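Local coordinates for protein SAP-like pentraxin (Limulus polyphemus, PDB 3FLP) that probably acts as a calcium-dependent invertebrate lectin, a pentraxin whose subunits each hold two calcium ions and assemble into doubly stacked heptameric rings, at residues R39-H44 with S160-D165; R5-S10 with V207-S212; H104-V109 with E126-G131. One frame throughout, in Å; residues are numbered along the deposited sequence.

Contact 1 of 3, residues R39-H44 with S160-D165; sequences RIKPFH and SGELSD
Lys41 and Glu162 face each other across two antiparallel strands, their side chains lying side by side and pointing the same way, and the salt bridge closes from Lys41 NZ to Glu162 OE1 at 2.8 Å. The ammonium comes to OE1 from above the carboxylate plane, 42° out of it. A bend at chi3 (-64°) turns CE of Lys41 back toward that oxygen, while Glu162 stays extended beyond CG.

Two residues back along the strand, Arg39 runs alongside Asp165. Arg39 NE gives a nearly straight bond to Asp165 OD2, 2.9 Å long and within the guanidinium plane, meeting the oxygen on its anti side; a water accepts from Arg39 NH2. Near the start of segment 160-165, one face of the Phe43 ring lies on Gly161: CA sits 3.5 Å from the ring centroid, a CH-pi contact. A beta carbon on Gly161 would run into Lys41 O, and the backbone angles there already demand a glycine. Beyond it, a water bridges His44 NE2 and Ser160 OG. On the opposite face of the sheet from Lys41, Ile40 CG2 meets Leu163 CD1 at 4.1 Å.

Between the strands, Arg39 with Ser164 and Lys41 with Glu162 are hydrogen-bonded pairs, and Phe43 N adds a bond to Ser160 O at 3.1 Å. Further out, Lys8 also binds Glu162 OE1, and Glu171 of a neighbouring subunit pairs with Lys41 NZ, giving a buried charge network that reaches across the interface. Arg188 shares Asp165 OD2, while Gln167 holds OD1. Ile40 and Pro42 pack on Met66 of strand 60-68, in the opposing sheet: this is the two-layered, jelly-roll-like beta sandwich of the pentraxin fold.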
ATOM      1  N   ARG A  39     -18.160  24.038 -23.906  1.00  7.42           N
ATOM      2  CA  ARG A  39     -18.064  23.115 -25.028  1.00  6.56           C
ATOM      3  C   ARG A  39     -19.343  23.298 -25.845  1.00  7.27           C
ATOM      4  O   ARG A  39     -20.445  23.303 -25.293  1.00  7.26           O
ATOM      5  CB  ARG A  39     -17.928  21.679 -24.506  1.00  5.63           C
ATOM      6  CG  ARG A  39     -16.608  21.451 -23.757  1.00  5.55           C
ATOM      7  CD  ARG A  39     -16.591  20.198 -22.877  1.00  2.28           C
ATOM      8  NE  ARG A  39     -15.457  20.277 -21.960  1.00  3.41           N
ATOM      9  CZ  ARG A  39     -14.185  20.118 -22.326  1.00  6.03           C
ATOM     10  NH1 ARG A  39     -13.879  19.847 -23.593  1.00  2.38           N
ATOM     11  NH2 ARG A  39     -13.212  20.288 -21.436  1.00  6.30           N
ATOM     12  N   ILE A  40     -19.194  23.476 -27.154  1.00  7.49           N
ATOM     13  CA  ILE A  40     -20.347  23.674 -28.021  1.00  8.88           C
ATOM     14  C   ILE A  40     -20.315  22.847 -29.300  1.00  9.42           C
ATOM     15  O   ILE A  40     -19.249  22.539 -29.847  1.00  8.08           O
ATOM     16  CB  ILE A  40     -20.510  25.168 -28.446  1.00 10.03           C
ATOM     17  CG1 ILE A  40     -19.218  25.668 -29.101  1.00 11.23           C
ATOM     18  CG2 ILE A  40     -20.890  26.024 -27.249  1.00 10.61           C
ATOM     19  CD1 ILE A  40     -19.318  27.069 -29.688  1.00 11.22           C
ATOM     20  N   LYS A  41     -21.513  22.491 -29.757  1.00  9.18           N
ATOM     21  CA  LYS A  41     -21.713  21.741 -30.989  1.00  8.33           C
ATOM     22  C   LYS A  41     -22.724  22.601 -31.742  1.00  8.23           C
ATOM     23  O   LYS A  41     -23.920  22.535 -31.484  1.00  8.57           O
ATOM     24  CB  LYS A  41     -22.304  20.361 -30.699  1.00  6.94           C
ATOM     25  CG  LYS A  41     -22.676  19.592 -31.964  1.00  7.84           C
ATOM     26  CD  LYS A  41     -23.490  18.354 -31.661  1.00  5.07           C
ATOM     27  CE  LYS A  41     -22.699  17.348 -30.844  1.00  7.22           C
ATOM     28  NZ  LYS A  41     -23.460  16.071 -30.696  1.00  8.49           N
ATOM     29  N   PRO A  42     -22.248  23.437 -32.676  1.00  8.83           N
ATOM     30  CA  PRO A  42     -23.143  24.310 -33.440  1.00  8.30           C
ATOM     31  C   PRO A  42     -23.982  23.611 -34.506  1.00 10.31           C
ATOM     32  O   PRO A  42     -23.517  22.672 -35.161  1.00 10.52           O
ATOM     33  CB  PRO A  42     -22.181  25.339 -34.022  1.00  8.26           C
ATOM     34  CG  PRO A  42     -20.960  24.509 -34.300  1.00  7.98           C
ATOM     35  CD  PRO A  42     -20.839  23.634 -33.073  1.00  7.19           C
ATOM     36  N   PHE A  43     -25.220  24.076 -34.672  1.00  9.86           N
ATOM     37  CA  PHE A  43     -26.127  23.511 -35.669  1.00 10.70           C
ATOM     38  C   PHE A  43     -26.226  24.375 -36.927  1.00 11.16           C
ATOM     39  O   PHE A  43     -26.758  23.927 -37.939  1.00 12.23           O
ATOM     40  CB  PHE A  43     -27.534  23.320 -35.092  1.00 11.29           C
ATOM     41  CG  PHE A  43     -27.657  22.166 -34.126  1.00 12.62           C
ATOM     42  CD1 PHE A  43     -26.673  21.177 -34.053  1.00 12.35           C
ATOM     43  CD2 PHE A  43     -28.787  22.040 -33.321  1.00 11.43           C
ATOM     44  CE1 PHE A  43     -26.817  20.084 -33.191  1.00 11.65           C
ATOM     45  CE2 PHE A  43     -28.939  20.951 -32.459  1.00 12.07           C
ATOM     46  CZ  PHE A  43     -27.952  19.972 -32.395  1.00 11.22           C
ATOM     47  N   HIS A  44     -25.734  25.613 -36.870  1.00 11.15           N
ATOM     48  CA  HIS A  44     -25.786  26.482 -38.047  1.00 11.81           C
ATOM     49  C   HIS A  44     -24.602  27.432 -38.193  1.00 12.44           C
ATOM     50  O   HIS A  44     -23.942  27.796 -37.219  1.00 11.05           O
ATOM     51  CB  HIS A  44     -27.111  27.267 -38.099  1.00 12.35           C
ATOM     52  CG  HIS A  44     -27.405  28.077 -36.870  1.00 16.42           C
ATOM     53  ND1 HIS A  44     -26.684  29.200 -36.520  1.00 16.70           N
ATOM     54  CD2 HIS A  44     -28.368  27.943 -35.925  1.00 16.93           C
ATOM     55  CE1 HIS A  44     -27.190  29.722 -35.418  1.00 17.16           C
ATOM     56  NE2 HIS A  44     -28.213  28.979 -35.036  1.00 18.91           N
ATOM     57  N   SER A 160     -28.454  27.877 -31.951  1.00  9.48           N
ATOM     58  CA  SER A 160     -28.942  26.512 -31.830  1.00  9.83           C
ATOM     59  C   SER A 160     -27.768  25.543 -31.859  1.00  8.66           C
ATOM     60  O   SER A 160     -26.797  25.751 -32.584  1.00  8.60           O
ATOM     61  CB  SER A 160     -29.920  26.194 -32.963  1.00  9.97           C
ATOM     62  OG  SER A 160     -31.101  26.967 -32.826  1.00 11.38           O
ATOM     63  N   GLY A 161     -27.869  24.487 -31.063  1.00  8.16           N
ATOM     64  CA  GLY A 161     -26.814  23.497 -30.992  1.00  7.02           C
ATOM     65  C   GLY A 161     -26.799  22.894 -29.606  1.00  7.03           C
ATOM     66  O   GLY A 161     -27.770  23.022 -28.860  1.00  5.86           O
ATOM     67  N   GLU A 162     -25.703  22.234 -29.254  1.00  7.01           N
ATOM     68  CA  GLU A 162     -25.588  21.620 -27.941  1.00  7.31           C
ATOM     69  C   GLU A 162     -24.484  22.324 -27.157  1.00  7.84           C
ATOM     70  O   GLU A 162     -23.462  22.733 -27.718  1.00  7.44           O
ATOM     71  CB  GLU A 162     -25.302  20.119 -28.089  1.00  5.93           C
ATOM     72  CG  GLU A 162     -26.396  19.407 -28.897  1.00  8.32           C
ATOM     73  CD  GLU A 162     -26.105  17.944 -29.183  1.00  9.03           C
ATOM     74  OE1 GLU A 162     -25.002  17.458 -28.862  1.00 12.86           O
ATOM     75  OE2 GLU A 162     -26.985  17.272 -29.745  1.00 11.57           O
ATOM     76  N   LEU A 163     -24.701  22.473 -25.856  1.00  7.83           N
ATOM     77  CA  LEU A 163     -23.733  23.152 -25.009  1.00  6.95           C
ATOM     78  C   LEU A 163     -23.516  22.414 -23.694  1.00  6.35           C
ATOM     79  O   LEU A 163     -24.446  21.839 -23.130  1.00  5.57           O
ATOM     80  CB  LEU A 163     -24.216  24.584 -24.744  1.00  6.07           C
ATOM     81  CG  LEU A 163     -23.338  25.526 -23.924  1.00  9.35           C
ATOM     82  CD1 LEU A 163     -23.635  26.973 -24.327  1.00  8.25           C
ATOM     83  CD2 LEU A 163     -23.579  25.300 -22.440  1.00  6.81           C
ATOM     84  N   SER A 164     -22.278  22.419 -23.216  1.00  7.15           N
ATOM     85  CA  SER A 164     -21.967  21.781 -21.947  1.00  7.29           C
ATOM     86  C   SER A 164     -20.689  22.338 -21.336  1.00  6.73           C
ATOM     87  O   SER A 164     -19.932  23.056 -21.990  1.00  7.24           O
ATOM     88  CB  SER A 164     -21.857  20.264 -22.103  1.00  7.33           C
ATOM     89  OG  SER A 164     -20.552  19.883 -22.462  1.00 11.41           O
ATOM     90  N   ASP A 165     -20.486  22.036 -20.056  1.00  6.74           N
ATOM     91  CA  ASP A 165     -19.298  22.455 -19.320  1.00  6.01           C
ATOM     92  C   ASP A 165     -19.051  23.972 -19.363  1.00  6.61           C
ATOM     93  O   ASP A 165     -17.938  24.422 -19.634  1.00  5.91           O
ATOM     94  CB  ASP A 165     -18.080  21.705 -19.872  1.00  5.35           C
ATOM     95  CG  ASP A 165     -17.016  21.439 -18.820  1.00  6.43           C
ATOM     96  OD1 ASP A 165     -17.101  21.990 -17.699  1.00  4.58           O
ATOM     97  OD2 ASP A 165     -16.079  20.675 -19.130  1.00  6.68           O
TER
HETATM   98  O   HOH W   1     -13.435  22.041 -19.213  1.00 11.56           O
HETATM   99  O   HOH W   2     -25.076  27.365 -34.219  1.00  4.22           O
HETATM  100  O   HOH W   3     -30.750  29.514 -33.894  1.00 14.83           O

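Contact 2 of 3, residues R5-S10 with V207-S212; sequences RDVKIS and VIVGIS
Ile9 and Val209 stand side by side on one face of the sheet and point the same way, with Ile9 CD1 3.8 Å from Val209 CG2. The Ile9 and Val207 side chains cross at a slant, CG2 of Ile9, anti to its backbone N, meeting Val207 CB at 3.7 Å. On the other face Lys8 lies over the partner backbone: CG starts between the backbone N and the carbonyl carbon (chi1 78°), and the extended chain beyond it brings CE to 3.2 Å from Ile211 O. Lys8 CB touches Ser212 CB, and Ser10 CB rests on Ile208 CB at 3.8 Å.

Five backbone hydrogen bonds tie the antiparallel pair. That from Ser212 N to Asp6 O is 2.7 Å long and nearly collinear with the carbonyl, whereas Lys8 N approaches Gly210 O from 49° out of its plane. A water links Ser10 OG to Ile208 O.

Asp6 OD1 has its salt bridge with Arg188, but a water also links it, weakly, to Ser212 O. Strand 207-211 pairs with a strand of a neighbouring subunit. Cohesion thus comes from backbone bonds, aliphatic packing and waters at both ends, while Lys8 NZ ties strand 7-11 to strand 161-169 through Glu162.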
ATOM      1  N   ARG A   5     -20.149  17.597 -15.049  1.00 13.05           N
ATOM      2  CA  ARG A   5     -19.584  18.529 -16.013  1.00 13.28           C
ATOM      3  C   ARG A   5     -19.866  18.118 -17.454  1.00 12.90           C
ATOM      4  O   ARG A   5     -19.710  18.922 -18.366  1.00 12.64           O
ATOM      5  CB  ARG A   5     -18.073  18.685 -15.787  1.00 13.61           C
ATOM      6  CG  ARG A   5     -17.741  19.605 -14.612  1.00 15.60           C
ATOM      7  CD  ARG A   5     -16.307  19.444 -14.109  1.00 15.92           C
ATOM      8  NE  ARG A   5     -16.083  18.105 -13.572  1.00 17.38           N
ATOM      9  CZ  ARG A   5     -14.995  17.727 -12.903  1.00 17.53           C
ATOM     10  NH1 ARG A   5     -14.009  18.589 -12.672  1.00 16.46           N
ATOM     11  NH2 ARG A   5     -14.898  16.478 -12.465  1.00 15.47           N
ATOM     12  N   ASP A   6     -20.300  16.876 -17.657  1.00 12.35           N
ATOM     13  CA  ASP A   6     -20.604  16.390 -19.000  1.00 11.78           C
ATOM     14  C   ASP A   6     -22.091  16.482 -19.353  1.00 11.50           C
ATOM     15  O   ASP A   6     -22.506  16.027 -20.424  1.00 12.39           O
ATOM     16  CB  ASP A   6     -20.124  14.933 -19.183  1.00 13.86           C
ATOM     17  CG  ASP A   6     -18.594  14.804 -19.216  1.00 14.51           C
ATOM     18  OD1 ASP A   6     -17.932  15.556 -19.968  1.00 15.10           O
ATOM     19  OD2 ASP A   6     -18.052  13.938 -18.501  1.00 16.33           O
ATOM     20  N   VAL A   7     -22.900  17.043 -18.455  1.00 10.17           N
ATOM     21  CA  VAL A   7     -24.328  17.209 -18.741  1.00  7.40           C
ATOM     22  C   VAL A   7     -24.387  18.236 -19.865  1.00  7.60           C
ATOM     23  O   VAL A   7     -23.595  19.179 -19.890  1.00  7.44           O
ATOM     24  CB  VAL A   7     -25.102  17.751 -17.506  1.00  7.87           C
ATOM     25  CG1 VAL A   7     -26.490  18.270 -17.918  1.00  5.77           C
ATOM     26  CG2 VAL A   7     -25.248  16.648 -16.472  1.00  7.43           C
ATOM     27  N   LYS A   8     -25.301  18.054 -20.808  1.00  6.76           N
ATOM     28  CA  LYS A   8     -25.402  19.001 -21.903  1.00  7.14           C
ATOM     29  C   LYS A   8     -26.840  19.477 -22.090  1.00  7.47           C
ATOM     30  O   LYS A   8     -27.794  18.832 -21.647  1.00  7.45           O
ATOM     31  CB  LYS A   8     -24.892  18.368 -23.209  1.00  4.66           C
ATOM     32  CG  LYS A   8     -25.887  17.426 -23.870  1.00  5.34           C
ATOM     33  CD  LYS A   8     -25.371  16.884 -25.200  1.00  3.83           C
ATOM     34  CE  LYS A   8     -26.349  15.863 -25.776  1.00  3.75           C
ATOM     35  NZ  LYS A   8     -25.861  15.296 -27.062  1.00  5.89           N
ATOM     36  N   ILE A   9     -26.980  20.619 -22.748  1.00  7.42           N
ATOM     37  CA  ILE A   9     -28.288  21.189 -23.029  1.00  6.30           C
ATOM     38  C   ILE A   9     -28.354  21.382 -24.536  1.00  7.09           C
ATOM     39  O   ILE A   9     -27.425  21.926 -25.138  1.00  7.83           O
ATOM     40  CB  ILE A   9     -28.470  22.579 -22.361  1.00  6.16           C
ATOM     41  CG1 ILE A   9     -28.397  22.455 -20.833  1.00  3.02           C
ATOM     42  CG2 ILE A   9     -29.795  23.191 -22.802  1.00  2.82           C
ATOM     43  CD1 ILE A   9     -29.541  21.696 -20.217  1.00  5.85           C
ATOM     44  N   SER A  10     -29.439  20.919 -25.144  1.00  7.45           N
ATOM     45  CA  SER A  10     -29.631  21.079 -26.578  1.00  9.27           C
ATOM     46  C   SER A  10     -30.634  22.199 -26.823  1.00  9.74           C
ATOM     47  O   SER A  10     -31.710  22.221 -26.223  1.00  8.07           O
ATOM     48  CB  SER A  10     -30.159  19.781 -27.204  1.00  6.10           C
ATOM     49  OG  SER A  10     -29.237  18.720 -27.040  1.00  8.49           O
ATOM     50  N   VAL A 207     -35.773  23.124 -24.195  1.00  9.49           N
ATOM     51  CA  VAL A 207     -34.367  22.751 -24.270  1.00  8.78           C
ATOM     52  C   VAL A 207     -34.329  21.283 -23.851  1.00  8.66           C
ATOM     53  O   VAL A 207     -35.197  20.823 -23.100  1.00  7.15           O
ATOM     54  CB  VAL A 207     -33.474  23.592 -23.328  1.00  8.96           C
ATOM     55  CG1 VAL A 207     -33.292  24.992 -23.905  1.00 10.42           C
ATOM     56  CG2 VAL A 207     -34.085  23.664 -21.933  1.00  9.58           C
ATOM     57  N   ILE A 208     -33.341  20.546 -24.347  1.00  8.66           N
ATOM     58  CA  ILE A 208     -33.226  19.129 -24.036  1.00  8.56           C
ATOM     59  C   ILE A 208     -32.032  18.858 -23.140  1.00  7.67           C
ATOM     60  O   ILE A 208     -30.909  19.251 -23.456  1.00  8.28           O
ATOM     61  CB  ILE A 208     -33.075  18.293 -25.330  1.00 10.27           C
ATOM     62  CG1 ILE A 208     -34.218  18.617 -26.295  1.00 11.35           C
ATOM     63  CG2 ILE A 208     -33.083  16.811 -24.996  1.00 10.11           C
ATOM     64  CD1 ILE A 208     -34.058  17.994 -27.673  1.00 13.67           C
ATOM     65  N   VAL A 209     -32.280  18.189 -22.018  1.00  7.80           N
ATOM     66  CA  VAL A 209     -31.224  17.852 -21.077  1.00  6.95           C
ATOM     67  C   VAL A 209     -30.697  16.451 -21.410  1.00  9.43           C
ATOM     68  O   VAL A 209     -31.462  15.483 -21.472  1.00  9.64           O
ATOM     69  CB  VAL A 209     -31.732  17.860 -19.616  1.00  6.92           C
ATOM     70  CG1 VAL A 209     -30.589  17.484 -18.673  1.00  3.78           C
ATOM     71  CG2 VAL A 209     -32.296  19.238 -19.255  1.00  3.81           C
ATOM     72  N   GLY A 210     -29.391  16.350 -21.630  1.00  8.77           N
ATOM     73  CA  GLY A 210     -28.792  15.072 -21.950  1.00  7.68           C
ATOM     74  C   GLY A 210     -27.345  15.007 -21.512  1.00  9.81           C
ATOM     75  O   GLY A 210     -26.922  15.737 -20.606  1.00  9.82           O
ATOM     76  N   ILE A 211     -26.579  14.142 -22.166  1.00  9.52           N
ATOM     77  CA  ILE A 211     -25.172  13.953 -21.839  1.00  9.57           C
ATOM     78  C   ILE A 211     -24.271  14.240 -23.037  1.00 10.99           C
ATOM     79  O   ILE A 211     -24.558  13.829 -24.164  1.00 10.55           O
ATOM     80  CB  ILE A 211     -24.913  12.498 -21.366  1.00 10.38           C
ATOM     81  CG1 ILE A 211     -25.670  12.229 -20.058  1.00 10.21           C
ATOM     82  CG2 ILE A 211     -23.409  12.259 -21.174  1.00  8.51           C
ATOM     83  CD1 ILE A 211     -25.171  13.060 -18.871  1.00 10.62           C
ATOM     84  N   SER A 212     -23.179  14.954 -22.785  1.00 10.33           N
ATOM     85  CA  SER A 212     -22.218  15.270 -23.829  1.00  9.06           C
ATOM     86  C   SER A 212     -21.159  14.178 -23.917  1.00  8.78           C
ATOM     87  O   SER A 212     -20.619  13.755 -22.899  1.00 10.18           O
ATOM     88  CB  SER A 212     -21.534  16.595 -23.529  1.00  6.89           C
ATOM     89  OG  SER A 212     -20.285  16.651 -24.186  1.00  6.76           O
TER
HETATM   90  O   HOH W   4     -18.129  14.310 -22.338  1.00 10.38           O
HETATM   91  O   HOH W   5     -18.717  17.610 -21.507  1.00 22.89           O
HETATM   92  O   HOH W   6     -29.510  17.204 -24.784  1.00 13.86           O

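Contact 3 of 3, residues H104-V109 with E126-G131; sequences HVWSGV and ENVGKG
Trp106 meets the loop 126-131 with the rim of its indole. NE1 donates to Val128 O at 2.8 Å. The acceptor lies almost in the ring plane, whereas NE1 stands 41° out of the plane of the Val128 carbonyl. The same rim continues past the next carbonyl, where CZ2 is 3.5 Å from Gly129 O. Trp106 CD1 also touches Val128 CG1 at 4.1 Å, the two side chains crossing at a slant.

Outside the pair, Leu78 and Val80 of strand 73-80 and Ile134 pack on the indole. The tryptophan thus reaches from strand 100-107 in one sheet of the pentraxin beta sandwich to the other, and its one polar side-chain atom finds an acceptor in the loop leading from strand 120-125 to strand 139-142.

Ser107 points away from the loop and bonds through OG to Gln33. At Gly108 the chain has left the strand. Its N lies 3.5 Å above the indole plane, offset toward the rim, and a beta carbon on its CA would clash with Trp106 CZ2. Gly108 CA makes a CA-H...O contact with Gly129 O, and Gly108 O accepts the 2.7 Å bond from Gly131 N.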
ATOM      1  N   HIS A 104     -13.868  32.790 -24.338  1.00  6.99           N
ATOM      2  CA  HIS A 104     -13.727  34.224 -24.562  1.00  7.56           C
ATOM      3  C   HIS A 104     -13.082  34.815 -23.317  1.00  7.64           C
ATOM      4  O   HIS A 104     -13.584  34.630 -22.208  1.00  8.22           O
ATOM      5  CB  HIS A 104     -15.088  34.901 -24.762  1.00  5.91           C
ATOM      6  CG  HIS A 104     -15.719  34.628 -26.092  1.00  7.38           C
ATOM      7  ND1 HIS A 104     -16.171  33.379 -26.463  1.00  6.74           N
ATOM      8  CD2 HIS A 104     -16.014  35.456 -27.122  1.00  6.31           C
ATOM      9  CE1 HIS A 104     -16.724  33.451 -27.661  1.00  6.13           C
ATOM     10  NE2 HIS A 104     -16.642  34.700 -28.082  1.00  8.21           N
ATOM     11  N   VAL A 105     -11.973  35.520 -23.501  1.00  7.30           N
ATOM     12  CA  VAL A 105     -11.260  36.150 -22.397  1.00  7.68           C
ATOM     13  C   VAL A 105     -11.352  37.669 -22.545  1.00  8.56           C
ATOM     14  O   VAL A 105     -10.937  38.223 -23.564  1.00  8.09           O
ATOM     15  CB  VAL A 105      -9.777  35.727 -22.405  1.00  7.75           C
ATOM     16  CG1 VAL A 105      -8.978  36.552 -21.412  1.00  4.12           C
ATOM     17  CG2 VAL A 105      -9.673  34.231 -22.073  1.00  7.73           C
ATOM     18  N   TRP A 106     -11.898  38.335 -21.532  1.00  7.06           N
ATOM     19  CA  TRP A 106     -12.041  39.785 -21.577  1.00  8.66           C
ATOM     20  C   TRP A 106     -11.509  40.471 -20.332  1.00  9.21           C
ATOM     21  O   TRP A 106     -11.777  40.045 -19.208  1.00  8.31           O
ATOM     22  CB  TRP A 106     -13.505  40.197 -21.737  1.00  6.67           C
ATOM     23  CG  TRP A 106     -13.683  41.692 -21.635  1.00  5.87           C
ATOM     24  CD1 TRP A 106     -13.268  42.631 -22.538  1.00  6.37           C
ATOM     25  CD2 TRP A 106     -14.270  42.415 -20.547  1.00  5.54           C
ATOM     26  NE1 TRP A 106     -13.560  43.895 -22.081  1.00  5.72           N
ATOM     27  CE2 TRP A 106     -14.176  43.793 -20.862  1.00  5.42           C
ATOM     28  CE3 TRP A 106     -14.867  42.035 -19.337  1.00  5.97           C
ATOM     29  CZ2 TRP A 106     -14.658  44.793 -20.010  1.00  4.89           C
ATOM     30  CZ3 TRP A 106     -15.347  43.032 -18.487  1.00  7.37           C
ATOM     31  CH2 TRP A 106     -15.239  44.396 -18.832  1.00  7.41           C
ATOM     32  N   SER A 107     -10.774  41.556 -20.544  1.00  8.29           N
ATOM     33  CA  SER A 107     -10.223  42.325 -19.444  1.00  9.48           C
ATOM     34  C   SER A 107     -10.535  43.799 -19.646  1.00  9.36           C
ATOM     35  O   SER A 107     -10.046  44.418 -20.590  1.00  9.03           O
ATOM     36  CB  SER A 107      -8.707  42.132 -19.368  1.00  8.18           C
ATOM     37  OG  SER A 107      -8.167  42.869 -18.286  1.00 10.49           O
ATOM     38  N   GLY A 108     -11.357  44.355 -18.764  1.00  9.09           N
ATOM     39  CA  GLY A 108     -11.694  45.760 -18.867  1.00  8.69           C
ATOM     40  C   GLY A 108     -10.568  46.611 -18.313  1.00  9.74           C
ATOM     41  O   GLY A 108     -10.524  47.823 -18.545  1.00 10.93           O
ATOM     42  N   VAL A 109      -9.652  45.981 -17.582  1.00  9.92           N
ATOM     43  CA  VAL A 109      -8.531  46.703 -16.996  1.00 10.69           C
ATOM     44  C   VAL A 109      -7.649  47.280 -18.096  1.00 12.17           C
ATOM     45  O   VAL A 109      -7.266  48.447 -18.036  1.00 13.15           O
ATOM     46  CB  VAL A 109      -7.664  45.787 -16.084  1.00  9.88           C
ATOM     47  CG1 VAL A 109      -6.555  46.591 -15.456  1.00  7.20           C
ATOM     48  CG2 VAL A 109      -8.527  45.159 -14.988  1.00  8.65           C
ATOM     49  N   GLU A 126      -7.402  44.765 -29.202  1.00 18.65           N
ATOM     50  CA  GLU A 126      -7.294  45.829 -28.220  1.00 17.36           C
ATOM     51  C   GLU A 126      -8.522  46.727 -28.213  1.00 17.11           C
ATOM     52  O   GLU A 126      -9.380  46.642 -29.094  1.00 16.21           O
ATOM     53  CB  GLU A 126      -6.050  46.674 -28.500  1.00 18.47           C
ATOM     54  CG  GLU A 126      -4.726  45.918 -28.381  1.00 18.84           C
ATOM     55  CD  GLU A 126      -4.560  45.224 -27.038  1.00 20.84           C
ATOM     56  OE1 GLU A 126      -4.831  45.858 -25.996  1.00 22.19           O
ATOM     57  OE2 GLU A 126      -4.151  44.046 -27.020  1.00 22.17           O
ATOM     58  N   ASN A 127      -8.598  47.572 -27.194  1.00 15.54           N
ATOM     59  CA  ASN A 127      -9.681  48.523 -27.048  1.00 14.86           C
ATOM     60  C   ASN A 127     -11.090  47.950 -27.078  1.00 15.08           C
ATOM     61  O   ASN A 127     -11.963  48.450 -27.785  1.00 15.92           O
ATOM     62  CB  ASN A 127      -9.503  49.621 -28.092  1.00 13.10           C
ATOM     63  CG  ASN A 127      -8.203  50.376 -27.891  1.00 13.55           C
ATOM     64  OD1 ASN A 127      -8.023  51.050 -26.878  1.00 12.10           O
ATOM     65  ND2 ASN A 127      -7.277  50.242 -28.841  1.00 12.39           N
ATOM     66  N   VAL A 128     -11.305  46.896 -26.301  1.00 14.58           N
ATOM     67  CA  VAL A 128     -12.627  46.290 -26.192  1.00 13.35           C
ATOM     68  C   VAL A 128     -13.086  46.506 -24.754  1.00 13.04           C
ATOM     69  O   VAL A 128     -12.601  45.845 -23.834  1.00 11.90           O
ATOM     70  CB  VAL A 128     -12.611  44.765 -26.480  1.00 13.17           C
ATOM     71  CG1 VAL A 128     -14.006  44.198 -26.282  1.00 10.93           C
ATOM     72  CG2 VAL A 128     -12.138  44.496 -27.908  1.00 11.73           C
ATOM     73  N   GLY A 129     -14.006  47.447 -24.568  1.00 13.28           N
ATOM     74  CA  GLY A 129     -14.515  47.741 -23.237  1.00 12.15           C
ATOM     75  C   GLY A 129     -13.425  48.204 -22.293  1.00 13.04           C
ATOM     76  O   GLY A 129     -13.472  47.924 -21.098  1.00 13.16           O
ATOM     77  N   LYS A 130     -12.436  48.915 -22.828  1.00 13.60           N
ATOM     78  CA  LYS A 130     -11.337  49.403 -22.010  1.00 13.33           C
ATOM     79  C   LYS A 130     -11.832  50.386 -20.957  1.00 14.78           C
ATOM     80  O   LYS A 130     -12.525  51.357 -21.275  1.00 14.92           O
ATOM     81  CB  LYS A 130     -10.270  50.057 -22.887  1.00 11.44           C
ATOM     82  CG  LYS A 130      -9.097  50.614 -22.102  1.00 10.51           C
ATOM     83  CD  LYS A 130      -7.919  50.924 -23.010  1.00 12.17           C
ATOM     84  CE  LYS A 130      -6.794  51.595 -22.241  1.00 10.89           C
ATOM     85  NZ  LYS A 130      -5.494  51.441 -22.956  1.00 14.90           N
ATOM     86  N   GLY A 131     -11.474  50.120 -19.702  1.00 14.68           N
ATOM     87  CA  GLY A 131     -11.890  50.971 -18.605  1.00 14.14           C
ATOM     88  C   GLY A 131     -13.322  50.691 -18.171  1.00 15.53           C
ATOM     89  O   GLY A 131     -13.827  51.305 -17.234  1.00 15.58           O
TER

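In the fold
Contacts 1 and 2 are neighbours, their centres 10 Å apart: strand 7-11 pairs with strand 161-169, Leu163 O lies 2.8 Å from Ile9 N in a probable hydrogen bond, and a salt bridge joins the two contacts. Contact 3 sits on the other side of the chain's centre, 25 Å from contact 1 and 31 Å from contact 2 between centres, yet its strand 100-107 belongs to the same sheet, beside strand 33-42. Along the chain, 3 nests within 1 and 1 within 2. None binds calcium: the His44 side chain is about 14 Å from a calcium ion, Gly129 about 12 Å from the side chain of the calcium ligand Asn60, and contact 2 is remote from the metal sites.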